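Local coordinates for cell division control protein Cdc48 (PDB 5E7P), which binds ADP at two separate nucleotide sites and probably hydrolyses ATP, as a member of the AAA ATPase family, at residues V266-P271 against T278-V283; A238-E243 against R385-S390. All blocks are in the same frame, centred on the assembly; numbering follows the deposited sequence.

Interaction 1 (V266-P271 against T278-V283); sequences VLVSGP and TMVRAV. With ADP (adenosine-5'-diphosphate), chain C.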
ATOM      1  N   VAL A 266      13.107 -12.192  13.568  1.00 25.07           N
ATOM      2  CA  VAL A 266      12.485 -10.888  13.361  1.00 25.60           C
ATOM      3  C   VAL A 266      11.588 -10.853  12.129  1.00 25.42           C
ATOM      4  O   VAL A 266      12.000 -11.257  11.043  1.00 27.72           O
ATOM      5  CB  VAL A 266      13.549  -9.772  13.221  1.00 25.40           C
ATOM      6  CG1 VAL A 266      12.880  -8.407  13.124  1.00 23.30           C
ATOM      7  CG2 VAL A 266      14.525  -9.811  14.384  1.00 24.89           C
ATOM      8  N   LEU A 267      10.363 -10.364  12.305  1.00 23.97           N
ATOM      9  CA  LEU A 267       9.471 -10.104  11.179  1.00 22.53           C
ATOM     10  C   LEU A 267       9.374  -8.604  10.905  1.00 22.69           C
ATOM     11  O   LEU A 267       8.854  -7.843  11.721  1.00 23.15           O
ATOM     12  CB  LEU A 267       8.076 -10.679  11.435  1.00 21.60           C
ATOM     13  CG  LEU A 267       7.070 -10.475  10.294  1.00 21.08           C
ATOM     14  CD1 LEU A 267       7.555 -11.131   9.000  1.00 20.44           C
ATOM     15  CD2 LEU A 267       5.686 -10.983  10.675  1.00 18.36           C
ATOM     16  N   VAL A 268       9.886  -8.184   9.755  1.00 22.21           N
ATOM     17  CA  VAL A 268       9.860  -6.781   9.375  1.00 22.11           C
ATOM     18  C   VAL A 268       8.682  -6.504   8.448  1.00 25.42           C
ATOM     19  O   VAL A 268       8.505  -7.187   7.435  1.00 25.56           O
ATOM     20  CB  VAL A 268      11.161  -6.371   8.668  1.00 21.10           C
ATOM     21  CG1 VAL A 268      11.081  -4.922   8.210  1.00 21.11           C
ATOM     22  CG2 VAL A 268      12.356  -6.587   9.584  1.00 18.80           C
ATOM     23  N   SER A 269       7.876  -5.506   8.799  1.00 26.37           N
ATOM     24  CA  SER A 269       6.713  -5.141   7.997  1.00 24.17           C
ATOM     25  C   SER A 269       6.664  -3.651   7.663  1.00 22.62           C
ATOM     26  O   SER A 269       7.533  -2.883   8.068  1.00 21.42           O
ATOM     27  CB  SER A 269       5.420  -5.580   8.685  1.00 26.77           C
ATOM     28  OG  SER A 269       5.332  -5.057   9.997  1.00 31.33           O
ATOM     29  N   GLY A 270       5.644  -3.255   6.911  1.00 21.99           N
ATOM     30  CA  GLY A 270       5.534  -1.896   6.418  1.00 23.20           C
ATOM     31  C   GLY A 270       5.095  -1.890   4.965  1.00 25.62           C
ATOM     32  O   GLY A 270       5.108  -2.932   4.311  1.00 26.85           O
ATOM     33  N   PRO A 271       4.717  -0.710   4.450  1.00 26.74           N
ATOM     34  CA  PRO A 271       4.160  -0.532   3.102  1.00 27.72           C
ATOM     35  C   PRO A 271       4.975  -1.217   2.003  1.00 28.15           C
ATOM     36  O   PRO A 271       6.191  -1.363   2.121  1.00 28.43           O
ATOM     37  CB  PRO A 271       4.199   0.985   2.913  1.00 27.15           C
ATOM     38  CG  PRO A 271       4.104   1.528   4.293  1.00 27.05           C
ATOM     39  CD  PRO A 271       4.884   0.577   5.146  1.00 26.96           C
ATOM     40  N   THR A 278      15.674  -4.167   1.396  1.00 26.13           N
ATOM     41  CA  THR A 278      16.904  -3.398   1.253  1.00 28.96           C
ATOM     42  C   THR A 278      17.507  -3.060   2.617  1.00 30.76           C
ATOM     43  O   THR A 278      18.725  -3.101   2.798  1.00 31.58           O
ATOM     44  CB  THR A 278      16.659  -2.106   0.448  1.00 29.70           C
ATOM     45  OG1 THR A 278      16.236  -2.445  -0.880  1.00 30.60           O
ATOM     46  CG2 THR A 278      17.925  -1.267   0.371  1.00 29.77           C
ATOM     47  N   MET A 279      16.647  -2.737   3.579  1.00 30.15           N
ATOM     48  CA  MET A 279      17.100  -2.450   4.934  1.00 29.67           C
ATOM     49  C   MET A 279      17.783  -3.664   5.560  1.00 30.30           C
ATOM     50  O   MET A 279      18.822  -3.536   6.206  1.00 31.90           O
ATOM     51  CB  MET A 279      15.934  -2.004   5.820  1.00 27.10           C
ATOM     52  CG  MET A 279      16.333  -1.801   7.279  1.00 26.90           C
ATOM     53  SD  MET A 279      14.968  -1.432   8.393  1.00 47.46           S
ATOM     54  CE  MET A 279      14.205  -3.042   8.552  1.00 31.26           C
ATOM     55  N   VAL A 280      17.192  -4.837   5.362  1.00 29.08           N
ATOM     56  CA  VAL A 280      17.718  -6.072   5.938  1.00 28.56           C
ATOM     57  C   VAL A 280      19.092  -6.415   5.369  1.00 30.90           C
ATOM     58  O   VAL A 280      20.007  -6.779   6.109  1.00 33.70           O
ATOM     59  CB  VAL A 280      16.748  -7.257   5.735  1.00 26.81           C
ATOM     60  CG1 VAL A 280      17.335  -8.533   6.319  1.00 27.67           C
ATOM     61  CG2 VAL A 280      15.397  -6.954   6.370  1.00 22.11           C
ATOM     62  N   ARG A 281      19.236  -6.286   4.054  1.00 29.38           N
ATOM     63  CA  ARG A 281      20.517  -6.542   3.406  1.00 29.05           C
ATOM     64  C   ARG A 281      21.583  -5.556   3.878  1.00 32.55           C
ATOM     65  O   ARG A 281      22.742  -5.928   4.087  1.00 34.86           O
ATOM     66  CB  ARG A 281      20.370  -6.485   1.885  1.00 28.70           C
ATOM     67  CG  ARG A 281      19.301  -7.420   1.344  1.00 29.22           C
ATOM     68  CD  ARG A 281      19.344  -7.521  -0.173  1.00 30.71           C
ATOM     69  NE  ARG A 281      18.270  -8.372  -0.675  1.00 31.72           N
ATOM     70  CZ  ARG A 281      17.106  -7.921  -1.136  1.00 29.27           C
ATOM     71  NH1 ARG A 281      16.868  -6.615  -1.178  1.00 26.72           N
ATOM     72  NH2 ARG A 281      16.187  -8.775  -1.569  1.00 28.29           N
ATOM     73  N   ALA A 282      21.183  -4.300   4.052  1.00 31.50           N
ATOM     74  CA  ALA A 282      22.100  -3.261   4.510  1.00 31.60           C
ATOM     75  C   ALA A 282      22.564  -3.507   5.943  1.00 30.23           C
ATOM     76  O   ALA A 282      23.747  -3.362   6.256  1.00 31.02           O
ATOM     77  CB  ALA A 282      21.452  -1.893   4.391  1.00 31.19           C
ATOM     78  N   VAL A 283      21.626  -3.878   6.809  1.00 27.69           N
ATOM     79  CA  VAL A 283      21.932  -4.137   8.213  1.00 30.60           C
ATOM     80  C   VAL A 283      22.819  -5.375   8.376  1.00 33.72           C
ATOM     81  O   VAL A 283      23.699  -5.412   9.235  1.00 37.34           O
ATOM     82  CB  VAL A 283      20.634  -4.273   9.054  1.00 23.53           C
ATOM     83  CG1 VAL A 283      20.925  -4.843  10.435  1.00 23.32           C
ATOM     84  CG2 VAL A 283      19.946  -2.928   9.172  1.00 22.72           C
TER
HETATM   85  PB  ADP C 901      10.079  -3.844   0.271  1.00 24.57           P
HETATM   86  O1B ADP C 901       8.856  -4.232  -0.516  1.00 25.92           O
HETATM   87  O2B ADP C 901      11.011  -4.989   0.564  1.00 26.08           O
HETATM   88  O3B ADP C 901       9.813  -2.957   1.457  1.00 24.14           O
HETATM   89  PA  ADP C 901      12.407  -3.223  -1.204  1.00 33.17           P
HETATM   90  O1A ADP C 901      12.395  -4.376  -2.174  1.00 32.78           O
HETATM   91  O2A ADP C 901      13.271  -3.306   0.030  1.00 32.95           O
HETATM   92  O3A ADP C 901      10.875  -2.935  -0.793  1.00 29.38           O
HETATM   93  O5' ADP C 901      12.774  -1.908  -2.040  1.00 31.27           O
HETATM   94  C5' ADP C 901      11.788  -1.364  -2.907  1.00 41.58           C
HETATM   95  C4' ADP C 901      12.472  -1.103  -4.239  1.00 45.39           C
HETATM   96  O4' ADP C 901      13.164   0.141  -4.168  1.00 48.13           O
HETATM   97  C3' ADP C 901      13.493  -2.190  -4.536  1.00 46.52           C
HETATM   98  O3' ADP C 901      13.262  -2.733  -5.841  1.00 45.93           O
HETATM   99  C2' ADP C 901      14.845  -1.508  -4.490  1.00 49.79           C
HETATM  100  O2' ADP C 901      15.616  -1.872  -5.638  1.00 52.88           O
HETATM  101  C1' ADP C 901      14.542  -0.020  -4.504  1.00 49.97           C
HETATM  102  N9  ADP C 901      15.352   0.714  -3.504  1.00 50.34           N
HETATM  103  C8  ADP C 901      15.163   0.708  -2.171  1.00 48.44           C
HETATM  104  N7  ADP C 901      16.076   1.500  -1.551  1.00 49.86           N
HETATM  105  C5  ADP C 901      16.864   2.033  -2.504  1.00 52.71           C
HETATM  106  C6  ADP C 901      18.025   2.954  -2.550  1.00 57.38           C
HETATM  107  N6  ADP C 901      18.543   3.483  -1.416  1.00 58.67           N
HETATM  108  N1  ADP C 901      18.556   3.249  -3.759  1.00 59.07           N
HETATM  109  C2  ADP C 901      18.057   2.731  -4.897  1.00 57.26           C
HETATM  110  N3  ADP C 901      17.006   1.894  -4.927  1.00 54.98           N
HETATM  111  C4  ADP C 901      16.380   1.512  -3.788  1.00 52.32           C
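O2A, an alpha-phosphate oxygen of ADP, is gripped twice by T278. The backbone N of T278 donates to O2A at 2.9 Å, and the bond is nearly straight, with an N-H...O angle of 166°. The hydroxyl OG1 of T278 adds a longer bond to the same O2A, 3.2 Å away. Threonine suits the place because its OG1 lies beside its own backbone N, so both donors close on one oxygen, while CG2 turns toward the base and comes within 3.8 Å of N7 of ADP.

Behind this polar front the helix rests on strand 265-269 through apolar groups alone. The CA-CB bond of V268 points at the helix. M279 runs out with CG anti to its backbone N (175°), then bends at the thioether (chi3 75°), bringing its terminal methyl over the fork of V268, nearer CG1: CE of M279 lies 3.7 Å from CG1 and 4.1 Å from CG2 of V268. Methionine's long, unbranched chain suits this reach from helix to strand. A looser touch follows one residue on, where CG2 of V268 faces CG2 of V280 at 4.4 Å. V280 continues onto I364 and T366 of the neighbouring strand.

Between the two segments the chain wraps the phosphates, with the backbone N atoms of G273, G275, K276 and A277 also bonded to ADP, and NZ of K276 bonded to G270 O. Here the glycine-rich P-loop (Walker A motif) joins strand to helix, as in other AAA ATPases, though A277 occupies the position after the lysine where serine or threonine is usual.

Interaction 2 (A238-E243 against R385-S390); sequences AVKLDE and RELGLS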
ATOM      1  N   ALA A 238      16.044   0.642  11.527  1.00 30.80           N
ATOM      2  CA  ALA A 238      17.232  -0.117  11.151  1.00 29.47           C
ATOM      3  C   ALA A 238      18.268  -0.120  12.274  1.00 33.12           C
ATOM      4  O   ALA A 238      19.033  -1.074  12.424  1.00 35.26           O
ATOM      5  CB  ALA A 238      17.833   0.439   9.871  1.00 27.33           C
ATOM      6  N   VAL A 239      18.285   0.951  13.061  1.00 33.09           N
ATOM      7  CA  VAL A 239      19.182   1.054  14.208  1.00 31.92           C
ATOM      8  C   VAL A 239      18.842  -0.014  15.247  1.00 31.02           C
ATOM      9  O   VAL A 239      19.730  -0.622  15.847  1.00 32.52           O
ATOM     10  CB  VAL A 239      19.110   2.462  14.849  1.00 30.78           C
ATOM     11  CG1 VAL A 239      19.816   2.487  16.193  1.00 29.32           C
ATOM     12  CG2 VAL A 239      19.699   3.508  13.905  1.00 30.75           C
ATOM     13  N   LYS A 240      17.551  -0.247  15.445  1.00 30.99           N
ATOM     14  CA  LYS A 240      17.096  -1.215  16.433  1.00 34.20           C
ATOM     15  C   LYS A 240      17.336  -2.645  15.955  1.00 32.08           C
ATOM     16  O   LYS A 240      17.688  -3.526  16.744  1.00 31.70           O
ATOM     17  CB  LYS A 240      15.617  -0.988  16.759  1.00 38.59           C
ATOM     18  CG  LYS A 240      15.090  -1.866  17.884  1.00 42.54           C
ATOM     19  CD  LYS A 240      13.723  -1.410  18.364  1.00 45.63           C
ATOM     20  CE  LYS A 240      13.816  -0.199  19.278  1.00 48.23           C
ATOM     21  NZ  LYS A 240      12.976  -0.386  20.498  1.00 50.27           N
ATOM     22  N   LEU A 241      17.153  -2.865  14.657  1.00 27.64           N
ATOM     23  CA  LEU A 241      17.411  -4.167  14.055  1.00 26.09           C
ATOM     24  C   LEU A 241      18.891  -4.517  14.161  1.00 28.12           C
ATOM     25  O   LEU A 241      19.252  -5.657  14.461  1.00 27.96           O
ATOM     26  CB  LEU A 241      16.972  -4.175  12.590  1.00 24.74           C
ATOM     27  CG  LEU A 241      17.239  -5.455  11.792  1.00 22.82           C
ATOM     28  CD1 LEU A 241      16.585  -6.655  12.458  1.00 21.72           C
ATOM     29  CD2 LEU A 241      16.760  -5.301  10.354  1.00 20.60           C
ATOM     30  N   ASP A 242      19.738  -3.524  13.914  1.00 27.47           N
ATOM     31  CA  ASP A 242      21.179  -3.706  14.003  1.00 29.82           C
ATOM     32  C   ASP A 242      21.593  -4.037  15.431  1.00 30.67           C
ATOM     33  O   ASP A 242      22.421  -4.918  15.656  1.00 30.48           O
ATOM     34  CB  ASP A 242      21.909  -2.454  13.513  1.00 32.17           C
ATOM     35  CG  ASP A 242      23.414  -2.564  13.654  1.00 37.21           C
ATOM     36  OD1 ASP A 242      24.035  -3.301  12.859  1.00 38.90           O
ATOM     37  OD2 ASP A 242      23.978  -1.905  14.554  1.00 39.62           O
ATOM     38  N   GLU A 243      20.996  -3.338  16.391  1.00 32.05           N
ATOM     39  CA  GLU A 243      21.308  -3.547  17.800  1.00 35.09           C
ATOM     40  C   GLU A 243      20.882  -4.940  18.269  1.00 32.63           C
ATOM     41  O   GLU A 243      21.558  -5.562  19.087  1.00 33.23           O
ATOM     42  CB  GLU A 243      20.673  -2.442  18.657  1.00 39.09           C
ATOM     43  CG  GLU A 243      19.769  -2.927  19.778  1.00 45.12           C
ATOM     44  CD  GLU A 243      20.272  -2.529  21.153  1.00 50.96           C
ATOM     45  OE1 GLU A 243      19.457  -2.503  22.103  1.00 52.70           O
ATOM     46  OE2 GLU A 243      21.483  -2.247  21.284  1.00 52.59           O
ATOM     47  N   ARG A 385       9.902 -11.324  17.701  1.00 30.96           N
ATOM     48  CA  ARG A 385       9.703  -9.878  17.707  1.00 30.83           C
ATOM     49  C   ARG A 385       9.471  -9.317  16.306  1.00 31.23           C
ATOM     50  O   ARG A 385       9.810  -9.949  15.303  1.00 31.11           O
ATOM     51  CB  ARG A 385      10.886  -9.180  18.380  1.00 27.73           C
ATOM     52  CG  ARG A 385      12.183  -9.264  17.605  1.00 27.63           C
ATOM     53  CD  ARG A 385      13.361  -8.876  18.483  1.00 31.10           C
ATOM     54  NE  ARG A 385      13.682  -9.915  19.455  1.00 34.35           N
ATOM     55  CZ  ARG A 385      14.501  -9.745  20.487  1.00 37.13           C
ATOM     56  NH1 ARG A 385      15.080  -8.569  20.693  1.00 36.76           N
ATOM     57  NH2 ARG A 385      14.739 -10.751  21.318  1.00 38.73           N
ATOM     58  N   GLU A 386       8.889  -8.123  16.246  1.00 30.70           N
ATOM     59  CA  GLU A 386       8.507  -7.521  14.974  1.00 30.26           C
ATOM     60  C   GLU A 386       8.943  -6.065  14.855  1.00 31.60           C
ATOM     61  O   GLU A 386       9.203  -5.391  15.851  1.00 34.73           O
ATOM     62  CB  GLU A 386       6.997  -7.633  14.763  1.00 29.67           C
ATOM     63  CG  GLU A 386       6.484  -9.057  14.745  1.00 33.18           C
ATOM     64  CD  GLU A 386       5.004  -9.140  14.445  1.00 37.45           C
ATOM     65  OE1 GLU A 386       4.381  -8.082  14.217  1.00 36.54           O
ATOM     66  OE2 GLU A 386       4.465 -10.268  14.433  1.00 41.55           O
ATOM     67  N   LEU A 387       9.007  -5.585  13.619  1.00 28.16           N
ATOM     68  CA  LEU A 387       9.486  -4.244  13.339  1.00 26.70           C
ATOM     69  C   LEU A 387       8.677  -3.654  12.187  1.00 28.23           C
ATOM     70  O   LEU A 387       8.633  -4.221  11.093  1.00 29.51           O
ATOM     71  CB  LEU A 387      10.970  -4.302  12.981  1.00 26.39           C
ATOM     72  CG  LEU A 387      11.876  -3.167  13.446  1.00 27.43           C
ATOM     73  CD1 LEU A 387      11.575  -2.799  14.888  1.00 29.32           C
ATOM     74  CD2 LEU A 387      13.322  -3.589  13.302  1.00 25.87           C
ATOM     75  N   GLY A 388       8.023  -2.523  12.440  1.00 25.00           N
ATOM     76  CA  GLY A 388       7.196  -1.884  11.432  1.00 23.22           C
ATOM     77  C   GLY A 388       7.833  -0.640  10.841  1.00 23.81           C
ATOM     78  O   GLY A 388       8.179   0.291  11.567  1.00 26.99           O
ATOM     79  N   LEU A 389       7.985  -0.624   9.521  1.00 22.72           N
ATOM     80  CA  LEU A 389       8.544   0.532   8.824  1.00 26.56           C
ATOM     81  C   LEU A 389       7.453   1.530   8.444  1.00 29.15           C
ATOM     82  O   LEU A 389       6.268   1.195   8.423  1.00 29.90           O
ATOM     83  CB  LEU A 389       9.323   0.093   7.581  1.00 28.73           C
ATOM     84  CG  LEU A 389      10.831  -0.111   7.763  1.00 32.73           C
ATOM     85  CD1 LEU A 389      11.124  -0.975   8.974  1.00 34.62           C
ATOM     86  CD2 LEU A 389      11.454  -0.715   6.514  1.00 32.50           C
ATOM     87  N   SER A 390       7.866   2.756   8.139  1.00 27.69           N
ATOM     88  CA  SER A 390       6.925   3.831   7.854  1.00 25.82           C
ATOM     89  C   SER A 390       7.148   4.463   6.481  1.00 25.74           C
ATOM     90  O   SER A 390       8.253   4.421   5.942  1.00 26.69           O
ATOM     91  CB  SER A 390       7.029   4.902   8.937  1.00 29.50           C
ATOM     92  OG  SER A 390       6.282   6.049   8.583  1.00 34.27           O
TER
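L387 points from strand 385-388 toward helix 237-249, and its forked end straddles two successive residues there. The strand lies at the edge of the P-loop, RecA-like sheet of the first AAA module, and the helix lies against the face of that sheet. One prong, CD1 of L387, approaches the aliphatic part of K240, with CD of K240 at 4.3 Å. Lysine suits this margin: its CD methylene meets the leucine while the chain leads its NZ away from the contact. The other prong lies against the base of L241, whose own CA-CB bond is directed across the contact and not into it. With CG anti to the backbone N (177°), L241 sends its branches onward to M279, so its CB is the part left facing L387.

Side chains alternate along the strand. R385 sits on the helix side and makes a cation-pi contact with W244, one turn beyond K240, whereas E386 turns to the other face and forms a salt bridge with R573 of the second AAA module. G388, without a side chain, gives its N to S577 OG. At the centre of the packing, CD2 of L387 is 3.8 Å from CB of L241 and 4.1 Å from the backbone N of L241.

In the fold
Along the chain the order is 238-243, 266-271, 278-283, 385-390, so interaction 1 is nested within the long loop that interaction 2 closes. Their centres are 7 Å apart. Strands 265-269 and 385-388 run parallel as neighbours in one sheet, joined by probable hydrogen bonds from S269 N to L387 O and from L389 N to S269 O. Helices 237-249 and 276-283 pack on the same face of that sheet, and M279 ties the layers together by touching A238, L241 and L389. The P-loop leaves the end of strand 265-269 and enters helix 276-283, which places the ADP phosphates at that end of the sheet, while the far side of strand 385-388 meets the second AAA module.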